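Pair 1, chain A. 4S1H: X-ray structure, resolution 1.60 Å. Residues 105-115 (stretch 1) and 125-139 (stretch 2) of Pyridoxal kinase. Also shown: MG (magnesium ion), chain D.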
# COMPACT_ATOMS: atom_id res chain seq x y z
N LYS A 105 -5.64 20.00 16.36
CA LYS A 105 -5.89 18.82 17.16
C LYS A 105 -5.65 17.58 16.28
O LYS A 105 -6.26 17.45 15.21
CB LYS A 105 -7.31 18.83 17.71
CG LYS A 105 -7.44 17.98 18.95
CD LYS A 105 -8.84 17.93 19.46
CE LYS A 105 -8.85 17.87 20.98
NZ LYS A 105 -10.23 17.89 21.54
N VAL A 106 -4.72 16.74 16.69
CA VAL A 106 -4.38 15.54 15.95
C VAL A 106 -4.44 14.38 16.95
O VAL A 106 -3.77 14.41 17.97
CB VAL A 106 -2.99 15.63 15.30
CG1 VAL A 106 -2.61 14.35 14.56
CG2 VAL A 106 -2.94 16.83 14.35
N TYR A 107 -5.26 13.40 16.65
CA TYR A 107 -5.39 12.19 17.44
C TYR A 107 -4.27 11.20 17.04
O TYR A 107 -4.22 10.72 15.91
CB TYR A 107 -6.77 11.58 17.24
CG TYR A 107 -7.13 10.40 18.14
CD1 TYR A 107 -7.72 10.60 19.39
CD2 TYR A 107 -6.94 9.08 17.71
CE1 TYR A 107 -8.06 9.51 20.20
CE2 TYR A 107 -7.27 7.99 18.52
CZ TYR A 107 -7.84 8.21 19.76
OH TYR A 107 -8.18 7.14 20.55
N PHE A 108 -3.37 10.90 17.97
CA PHE A 108 -2.23 10.04 17.70
C PHE A 108 -2.39 8.69 18.38
O PHE A 108 -2.44 8.60 19.61
CB PHE A 108 -0.96 10.77 18.13
CG PHE A 108 0.31 9.94 18.07
CD1 PHE A 108 0.49 8.87 17.19
CD2 PHE A 108 1.37 10.26 18.94
CE1 PHE A 108 1.68 8.16 17.16
CE2 PHE A 108 2.56 9.58 18.87
CZ PHE A 108 2.72 8.53 17.98
N LEU A 109 -2.55 7.66 17.56
CA LEU A 109 -2.53 6.27 18.00
C LEU A 109 -1.12 5.74 17.78
O LEU A 109 -0.67 5.61 16.64
CB LEU A 109 -3.55 5.44 17.21
CG LEU A 109 -3.77 3.97 17.63
CD1 LEU A 109 -5.04 3.45 16.99
CD2 LEU A 109 -2.61 3.06 17.31
N CYS A 110 -0.43 5.43 18.86
CA CYS A 110 0.90 4.85 18.82
C CYS A 110 0.76 3.36 19.04
O CYS A 110 0.31 2.92 20.10
CB CYS A 110 1.81 5.49 19.86
SG CYS A 110 3.50 4.84 19.85
N ASP A 111 1.13 2.57 18.05
CA ASP A 111 1.13 1.12 18.18
C ASP A 111 2.59 0.69 18.33
O ASP A 111 3.30 0.57 17.33
CB ASP A 111 0.54 0.53 16.91
CG ASP A 111 0.26 -0.92 17.01
OD1 ASP A 111 0.11 -1.43 18.14
OD2 ASP A 111 0.10 -1.57 15.93
N PRO A 112 3.06 0.50 19.56
CA PRO A 112 4.46 0.14 19.76
C PRO A 112 4.66 -1.30 19.31
O PRO A 112 3.97 -2.18 19.77
CB PRO A 112 4.65 0.32 21.25
CG PRO A 112 3.30 0.08 21.85
CD PRO A 112 2.28 0.45 20.80
N ILE A 113 5.59 -1.51 18.39
CA ILE A 113 5.91 -2.84 17.86
C ILE A 113 7.29 -3.19 18.36
O ILE A 113 8.30 -2.73 17.85
CB ILE A 113 5.88 -2.91 16.32
CG1 ILE A 113 4.59 -2.28 15.79
CG2 ILE A 113 6.04 -4.35 15.86
CD1 ILE A 113 3.32 -2.91 16.30
N LEU A 114 7.32 -4.02 19.38
CA LEU A 114 8.57 -4.37 20.01
C LEU A 114 8.79 -5.88 20.11
O LEU A 114 9.92 -6.34 20.02
CB LEU A 114 8.66 -3.74 21.39
CG LEU A 114 8.55 -2.22 21.46
CD1 LEU A 114 8.55 -1.80 22.91
CD2 LEU A 114 9.70 -1.58 20.73
N GLY A 115 7.72 -6.65 20.30
CA GLY A 115 7.88 -8.09 20.45
C GLY A 115 6.60 -8.79 20.85
O GLY A 115 5.53 -8.21 20.89
N GLU A 125 17.85 -0.50 21.45
CA GLU A 125 17.86 0.95 21.28
C GLU A 125 16.44 1.47 21.02
O GLU A 125 16.07 2.54 21.51
CB GLU A 125 18.83 1.38 20.17
CG GLU A 125 18.48 0.92 18.75
CD GLU A 125 19.34 1.57 17.68
OE1 GLU A 125 20.56 1.75 17.90
OE2 GLU A 125 18.77 1.89 16.62
N VAL A 126 15.66 0.71 20.23
CA VAL A 126 14.30 1.10 19.83
C VAL A 126 13.38 1.20 21.03
O VAL A 126 12.62 2.15 21.13
CB VAL A 126 13.68 0.16 18.74
CG1 VAL A 126 12.19 0.43 18.54
CG2 VAL A 126 14.39 0.34 17.42
N GLN A 127 13.50 0.25 21.97
CA GLN A 127 12.65 0.26 23.17
C GLN A 127 12.70 1.58 23.92
O GLN A 127 11.67 2.13 24.25
CB GLN A 127 12.95 -0.88 24.16
CG GLN A 127 12.82 -2.28 23.59
CD GLN A 127 13.16 -3.34 24.62
OE1 GLN A 127 12.62 -3.33 25.72
NE2 GLN A 127 14.06 -4.26 24.27
N ASP A 128 13.91 2.07 24.21
CA ASP A 128 14.04 3.30 24.96
C ASP A 128 13.47 4.51 24.23
O ASP A 128 12.82 5.37 24.83
CB ASP A 128 15.51 3.55 25.34
CG ASP A 128 16.03 2.51 26.30
OD1 ASP A 128 15.23 1.92 27.07
OD2 ASP A 128 17.25 2.27 26.26
N SER A 129 13.66 4.56 22.90
CA SER A 129 13.11 5.66 22.13
C SER A 129 11.58 5.57 22.08
O SER A 129 10.91 6.58 22.13
CB SER A 129 13.73 5.71 20.71
OG SER A 129 13.34 4.62 19.91
N MET A 130 11.04 4.36 21.99
CA MET A 130 9.58 4.17 22.06
C MET A 130 8.99 4.63 23.40
O MET A 130 7.86 5.10 23.43
CB MET A 130 9.23 2.70 21.82
CG MET A 130 7.75 2.41 21.60
SD MET A 130 6.98 3.24 20.17
CE MET A 130 8.35 3.37 19.00
N LYS A 131 9.72 4.47 24.50
CA LYS A 131 9.26 4.97 25.79
C LYS A 131 9.03 6.47 25.76
O LYS A 131 8.16 6.98 26.51
CB LYS A 131 10.23 4.58 26.90
CG LYS A 131 10.29 3.11 27.22
CD LYS A 131 11.34 2.85 28.31
CE LYS A 131 11.29 1.43 28.82
NZ LYS A 131 12.11 1.28 30.06
N GLU A 132 9.77 7.19 24.90
CA GLU A 132 9.57 8.62 24.72
C GLU A 132 8.45 8.93 23.75
O GLU A 132 7.63 9.79 24.02
CB GLU A 132 10.87 9.31 24.30
CG GLU A 132 11.97 9.35 25.37
CD GLU A 132 11.52 9.93 26.71
OE1 GLU A 132 10.87 11.00 26.72
OE2 GLU A 132 11.81 9.32 27.76
N LEU A 133 8.39 8.20 22.65
CA LEU A 133 7.32 8.42 21.67
C LEU A 133 5.90 8.24 22.26
O LEU A 133 5.02 9.01 21.99
CB LEU A 133 7.50 7.50 20.44
CG LEU A 133 6.49 7.68 19.31
CD1 LEU A 133 6.48 9.11 18.78
CD2 LEU A 133 6.78 6.71 18.19
N ILE A 134 5.70 7.21 23.07
CA ILE A 134 4.37 6.93 23.60
C ILE A 134 3.80 8.08 24.43
O ILE A 134 2.59 8.21 24.55
CB ILE A 134 4.29 5.61 24.41
CG1 ILE A 134 5.29 5.58 25.58
CG2 ILE A 134 4.50 4.41 23.49
CD1 ILE A 134 5.04 4.48 26.59
N LYS A 135 4.67 8.92 24.98
CA LYS A 135 4.24 10.01 25.83
C LYS A 135 3.45 11.07 25.07
O LYS A 135 2.76 11.87 25.70
CB LYS A 135 5.42 10.66 26.56
CG LYS A 135 6.13 9.70 27.51
CD LYS A 135 7.23 10.42 28.28
CE LYS A 135 7.97 9.47 29.18
NZ LYS A 135 9.12 10.18 29.80
N TYR A 136 3.56 11.07 23.74
CA TYR A 136 2.81 11.99 22.92
C TYR A 136 1.46 11.44 22.43
O TYR A 136 0.68 12.16 21.85
CB TYR A 136 3.68 12.45 21.73
CG TYR A 136 4.97 13.12 22.20
CD1 TYR A 136 5.01 14.49 22.51
CD2 TYR A 136 6.12 12.38 22.39
CE1 TYR A 136 6.18 15.09 22.96
CE2 TYR A 136 7.29 12.97 22.84
CZ TYR A 136 7.32 14.32 23.13
OH TYR A 136 8.51 14.89 23.57
N ALA A 137 1.19 10.16 22.68
CA ALA A 137 0.01 9.49 22.14
C ALA A 137 -1.28 9.77 22.90
O ALA A 137 -1.29 9.90 24.13
CB ALA A 137 0.25 7.98 22.09
N ASP A 138 -2.37 9.81 22.15
CA ASP A 138 -3.71 9.85 22.71
C ASP A 138 -4.19 8.46 23.16
O ASP A 138 -4.98 8.34 24.10
CB ASP A 138 -4.63 10.47 21.69
CG ASP A 138 -4.27 11.93 21.42
OD1 ASP A 138 -4.63 12.80 22.27
OD2 ASP A 138 -3.55 12.19 20.43
N ILE A 139 -3.70 7.43 22.49
CA ILE A 139 -3.98 6.04 22.79
C ILE A 139 -2.80 5.20 22.35
O ILE A 139 -2.16 5.48 21.29
CB ILE A 139 -5.29 5.60 22.12
CG1 ILE A 139 -5.64 4.18 22.48
CG2 ILE A 139 -5.21 5.77 20.60
CD1 ILE A 139 -7.03 3.78 22.06
MG MG D . -0.36 -3.24 18.83
O HOH W 1 -5.47 15.04 20.58
O HOH W 2 0.09 -4.18 16.87
O HOH W 3 1.51 -3.57 19.39
O HOH W 4 -2.50 -3.00 17.99
O HOH W 5 -0.98 -5.05 19.58

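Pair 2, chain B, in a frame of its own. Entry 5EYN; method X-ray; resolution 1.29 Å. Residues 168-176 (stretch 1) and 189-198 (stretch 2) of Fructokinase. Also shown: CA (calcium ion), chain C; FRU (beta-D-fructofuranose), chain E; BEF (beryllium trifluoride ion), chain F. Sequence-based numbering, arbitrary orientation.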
# COMPACT_ATOMS: atom_id res chain seq x y z
N TYR B 168 15.31 0.86 -30.91
CA TYR B 168 15.24 -0.57 -30.65
C TYR B 168 14.39 -0.80 -29.42
O TYR B 168 14.37 0.03 -28.50
CB TYR B 168 16.63 -1.14 -30.43
CG TYR B 168 17.57 -0.85 -31.56
CD1 TYR B 168 17.38 -1.43 -32.79
CD2 TYR B 168 18.65 -0.01 -31.39
CE1 TYR B 168 18.22 -1.17 -33.85
CE2 TYR B 168 19.50 0.27 -32.45
CZ TYR B 168 19.28 -0.32 -33.68
OH TYR B 168 20.13 -0.06 -34.74
N VAL B 169 13.71 -1.94 -29.39
CA VAL B 169 12.77 -2.25 -28.34
C VAL B 169 13.14 -3.53 -27.63
O VAL B 169 13.34 -4.57 -28.25
CB VAL B 169 11.34 -2.39 -28.92
CG1 VAL B 169 10.37 -2.80 -27.82
CG2 VAL B 169 10.92 -1.10 -29.58
N SER B 170 13.25 -3.43 -26.31
CA SER B 170 13.50 -4.55 -25.44
C SER B 170 12.25 -4.80 -24.60
O SER B 170 11.63 -3.86 -24.11
CB SER B 170 14.70 -4.22 -24.54
OG SER B 170 14.92 -5.16 -23.50
N PHE B 171 11.89 -6.06 -24.43
CA PHE B 171 10.71 -6.44 -23.66
C PHE B 171 11.05 -7.60 -22.74
O PHE B 171 11.66 -8.59 -23.17
CB PHE B 171 9.58 -6.81 -24.63
CG PHE B 171 8.27 -7.17 -23.97
CD1 PHE B 171 7.67 -6.31 -23.08
CD2 PHE B 171 7.64 -8.36 -24.26
CE1 PHE B 171 6.48 -6.63 -22.47
CE2 PHE B 171 6.44 -8.68 -23.67
CZ PHE B 171 5.87 -7.82 -22.77
N ASP B 172 10.69 -7.46 -21.47
CA ASP B 172 10.82 -8.52 -20.48
C ASP B 172 9.43 -8.68 -19.89
O ASP B 172 9.00 -7.83 -19.13
CB ASP B 172 11.83 -8.11 -19.40
CG ASP B 172 11.93 -9.08 -18.25
OD1 ASP B 172 11.18 -10.06 -18.21
OD2 ASP B 172 12.76 -8.81 -17.37
N PRO B 173 8.72 -9.73 -20.29
CA PRO B 173 7.35 -9.85 -19.79
C PRO B 173 7.25 -9.63 -18.27
O PRO B 173 6.40 -8.86 -17.83
CB PRO B 173 6.95 -11.26 -20.24
CG PRO B 173 7.66 -11.40 -21.58
CD PRO B 173 9.00 -10.69 -21.38
N ASN B 174 8.10 -10.26 -17.47
CA ASN B 174 8.12 -9.96 -16.05
C ASN B 174 6.70 -10.05 -15.49
O ASN B 174 6.14 -9.10 -14.94
CB ASN B 174 8.70 -8.57 -15.80
CG ASN B 174 9.80 -8.58 -14.80
OD1 ASN B 174 9.96 -9.53 -14.03
ND2 ASN B 174 10.62 -7.55 -14.85
N LEU B 175 6.11 -11.22 -15.66
CA LEU B 175 4.70 -11.38 -15.42
C LEU B 175 4.29 -11.23 -13.98
O LEU B 175 4.90 -11.82 -13.09
CB LEU B 175 4.23 -12.74 -15.91
CG LEU B 175 4.49 -13.03 -17.39
CD1 LEU B 175 3.99 -14.44 -17.73
CD2 LEU B 175 3.85 -11.97 -18.29
N ARG B 176 3.25 -10.43 -13.77
CA ARG B 176 2.64 -10.23 -12.47
C ARG B 176 1.13 -10.22 -12.69
O ARG B 176 0.51 -9.16 -12.85
CB ARG B 176 3.11 -8.92 -11.84
CG ARG B 176 4.63 -8.74 -11.77
CD ARG B 176 5.31 -9.62 -10.73
NE ARG B 176 6.70 -9.23 -10.64
CZ ARG B 176 7.68 -9.72 -11.38
NH1 ARG B 176 7.48 -10.71 -12.23
NH2 ARG B 176 8.90 -9.23 -11.25
N THR B 189 -2.01 -10.08 -24.92
CA THR B 189 -1.45 -8.73 -24.88
C THR B 189 0.08 -8.79 -24.80
O THR B 189 0.80 -8.09 -25.51
CB THR B 189 -2.01 -7.94 -23.70
OG1 THR B 189 -3.43 -7.85 -23.81
CG2 THR B 189 -1.44 -6.55 -23.65
N VAL B 190 0.58 -9.67 -23.94
CA VAL B 190 2.02 -9.85 -23.81
C VAL B 190 2.61 -10.36 -25.12
O VAL B 190 3.65 -9.87 -25.57
CB VAL B 190 2.34 -10.79 -22.64
CG1 VAL B 190 3.78 -11.25 -22.68
CG2 VAL B 190 2.01 -10.11 -21.31
N MET B 191 1.95 -11.32 -25.78
CA MET B 191 2.52 -11.84 -27.01
C MET B 191 2.50 -10.81 -28.13
O MET B 191 3.36 -10.84 -29.00
CB MET B 191 1.84 -13.14 -27.42
CG MET B 191 2.12 -14.27 -26.45
SD MET B 191 3.87 -14.53 -26.06
CE MET B 191 4.44 -15.24 -27.59
N ARG B 192 1.54 -9.88 -28.11
CA ARG B 192 1.56 -8.77 -29.05
C ARG B 192 2.83 -7.95 -28.89
O ARG B 192 3.46 -7.56 -29.88
CB ARG B 192 0.32 -7.89 -28.86
CG ARG B 192 0.21 -6.71 -29.83
CD ARG B 192 -0.98 -5.83 -29.48
NE ARG B 192 -0.85 -4.53 -30.12
CZ ARG B 192 -1.55 -3.45 -29.79
NH1 ARG B 192 -2.45 -3.50 -28.83
NH2 ARG B 192 -1.34 -2.31 -30.45
N ALA B 193 3.23 -7.68 -27.65
CA ALA B 193 4.47 -6.95 -27.39
C ALA B 193 5.69 -7.77 -27.79
O ALA B 193 6.66 -7.23 -28.32
CB ALA B 193 4.55 -6.54 -25.94
N VAL B 194 5.68 -9.07 -27.51
CA VAL B 194 6.78 -9.93 -27.93
C VAL B 194 7.03 -9.78 -29.44
O VAL B 194 8.17 -9.76 -29.90
CB VAL B 194 6.51 -11.40 -27.57
CG1 VAL B 194 7.50 -12.34 -28.23
CG2 VAL B 194 6.55 -11.58 -26.05
N GLY B 195 5.95 -9.67 -30.20
CA GLY B 195 6.04 -9.50 -31.64
C GLY B 195 6.58 -8.17 -32.12
O GLY B 195 6.89 -8.02 -33.31
N LEU B 196 6.71 -7.20 -31.22
CA LEU B 196 7.21 -5.88 -31.59
C LEU B 196 8.68 -5.68 -31.21
O LEU B 196 9.32 -4.72 -31.64
CB LEU B 196 6.39 -4.80 -30.89
CG LEU B 196 4.93 -4.74 -31.33
CD1 LEU B 196 4.11 -3.86 -30.40
CD2 LEU B 196 4.80 -4.23 -32.77
N ALA B 197 9.24 -6.59 -30.42
CA ALA B 197 10.51 -6.34 -29.77
C ALA B 197 11.70 -6.83 -30.59
O ALA B 197 11.61 -7.81 -31.33
CB ALA B 197 10.50 -6.99 -28.40
N ASP B 198 12.81 -6.12 -30.46
CA ASP B 198 14.10 -6.59 -30.96
C ASP B 198 14.76 -7.59 -30.03
O ASP B 198 15.44 -8.51 -30.49
CB ASP B 198 15.02 -5.39 -31.13
CG ASP B 198 14.53 -4.44 -32.18
OD1 ASP B 198 14.72 -4.77 -33.38
OD2 ASP B 198 13.96 -3.39 -31.83
CA CA C . 11.64 -11.12 -13.82
C1 FRU E . 7.05 -5.16 -10.25
C2 FRU E . 8.03 -5.89 -9.35
C3 FRU E . 8.65 -5.09 -8.22
C4 FRU E . 10.06 -5.58 -8.13
C5 FRU E . 10.32 -5.99 -9.54
C6 FRU E . 11.28 -7.15 -9.68
O1 FRU E . 7.68 -4.16 -10.99
O2 FRU E . 7.35 -6.98 -8.82
O3 FRU E . 7.87 -5.29 -7.08
O4 FRU E . 10.97 -4.60 -7.75
O5 FRU E . 9.09 -6.31 -10.15
O6 FRU E . 11.47 -7.50 -11.02
BE BEF F . 13.08 -10.49 -11.17
F1 BEF F . 13.01 -10.76 -9.65
F2 BEF F . 13.71 -9.10 -11.51
F3 BEF F . 11.70 -10.35 -11.77
O HOH W 6 11.45 -11.85 -16.22
O HOH W 7 13.17 -9.59 -14.78
O HOH W 8 9.63 -12.45 -13.50
O HOH W 9 13.29 -12.79 -13.24

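Both pairs set a short strand against a helix that runs back almost antiparallel to it, at 154° in pair 1 and 147° in pair 2, and then let the chain turn to return beside the strand. Fourteen central residues superpose to 0.6 Å, and the axes approach to 11.3 Å in pair 1 and 9.3 Å in pair 2. Different side chains fill this closely matched backbone.

The most constant element is an aspartate after the helix. A:Asp138 and B:Asp198 coincide to 0.2 Å, in CA and in side-chain centre, and share one rotamer (chi1 m, -65°). Each closes a two-bond clasp on the strand. In pair 1, A:Phe108 N donates to A:Asp138 OD2 (2.8 Å) and A:Asp138 N donates to A:Phe108 O (2.8 Å); in pair 2, B:Val169 N to B:Asp198 OD2 and B:Asp198 N to B:Val169 O are also 2.8 Å each. Because backbone supplies the strand's half of the clasp, the side chain at that strand position can be phenylalanine or valine.

The preceding alanine, A:Ala137 or B:Ala197, is equally fixed. Its methyl lies against the strand: A:Cys110 CB lies 3.7 Å from A:Ala137 CB, and B:Phe171 CB 3.9 Å from B:Ala197 CB.

The bulk around this alanine is distributed differently. In pair 1 the large ring is at A:Phe108, with A:Ala137 CB over one face and A:Leu133 CD1 at its edge, A:Phe108 CZ to A:Leu133 CD1 3.9 Å. The next inward strand position, A:Cys110, is small, and larger residues of stretch 2 reach it: its SG is 3.8 Å from A:Met130 SD, 3.8 Å from A:Ile134 CG2 and 4.1 Å from A:Leu133 CD2.

In pair 2 the ring is at B:Phe171, while B:Val169 takes the earlier position. Smaller residues stand at the matching places: B:Val190 matches A:Met130, B:Ala193 matches A:Leu133, B:Val194 matches A:Ile134. B:Ala193 CB sits over the B:Phe171 ring face, 3.7 Å from its centroid, while B:Val194 CG2 lies at the edge, 3.8 Å from B:Phe171 CE2.

Farther along stretch 1 the matched prolines keep the same helix partner position: A:Pro112 CB meets A:Met130 CG at 3.8 Å, B:Pro173 CB meets B:Val190 CG1 at 4.0 Å. The leucines two residues later, A:Leu114 and B:Leu175, share chi1 m and chi2 t; A:Leu114 CD2 is 4.4 Å from A:Met130 CB, B:Leu175 CD2 4.0 Å from B:Val190 CG2.

The rule to read is to hold the aspartate clasp and the alanine, and to place the ring at either of two strand positions: at A:Phe108, beside a small A:Cys110 met by larger stretch 2 residues, or at B:Phe171, met by smaller ones.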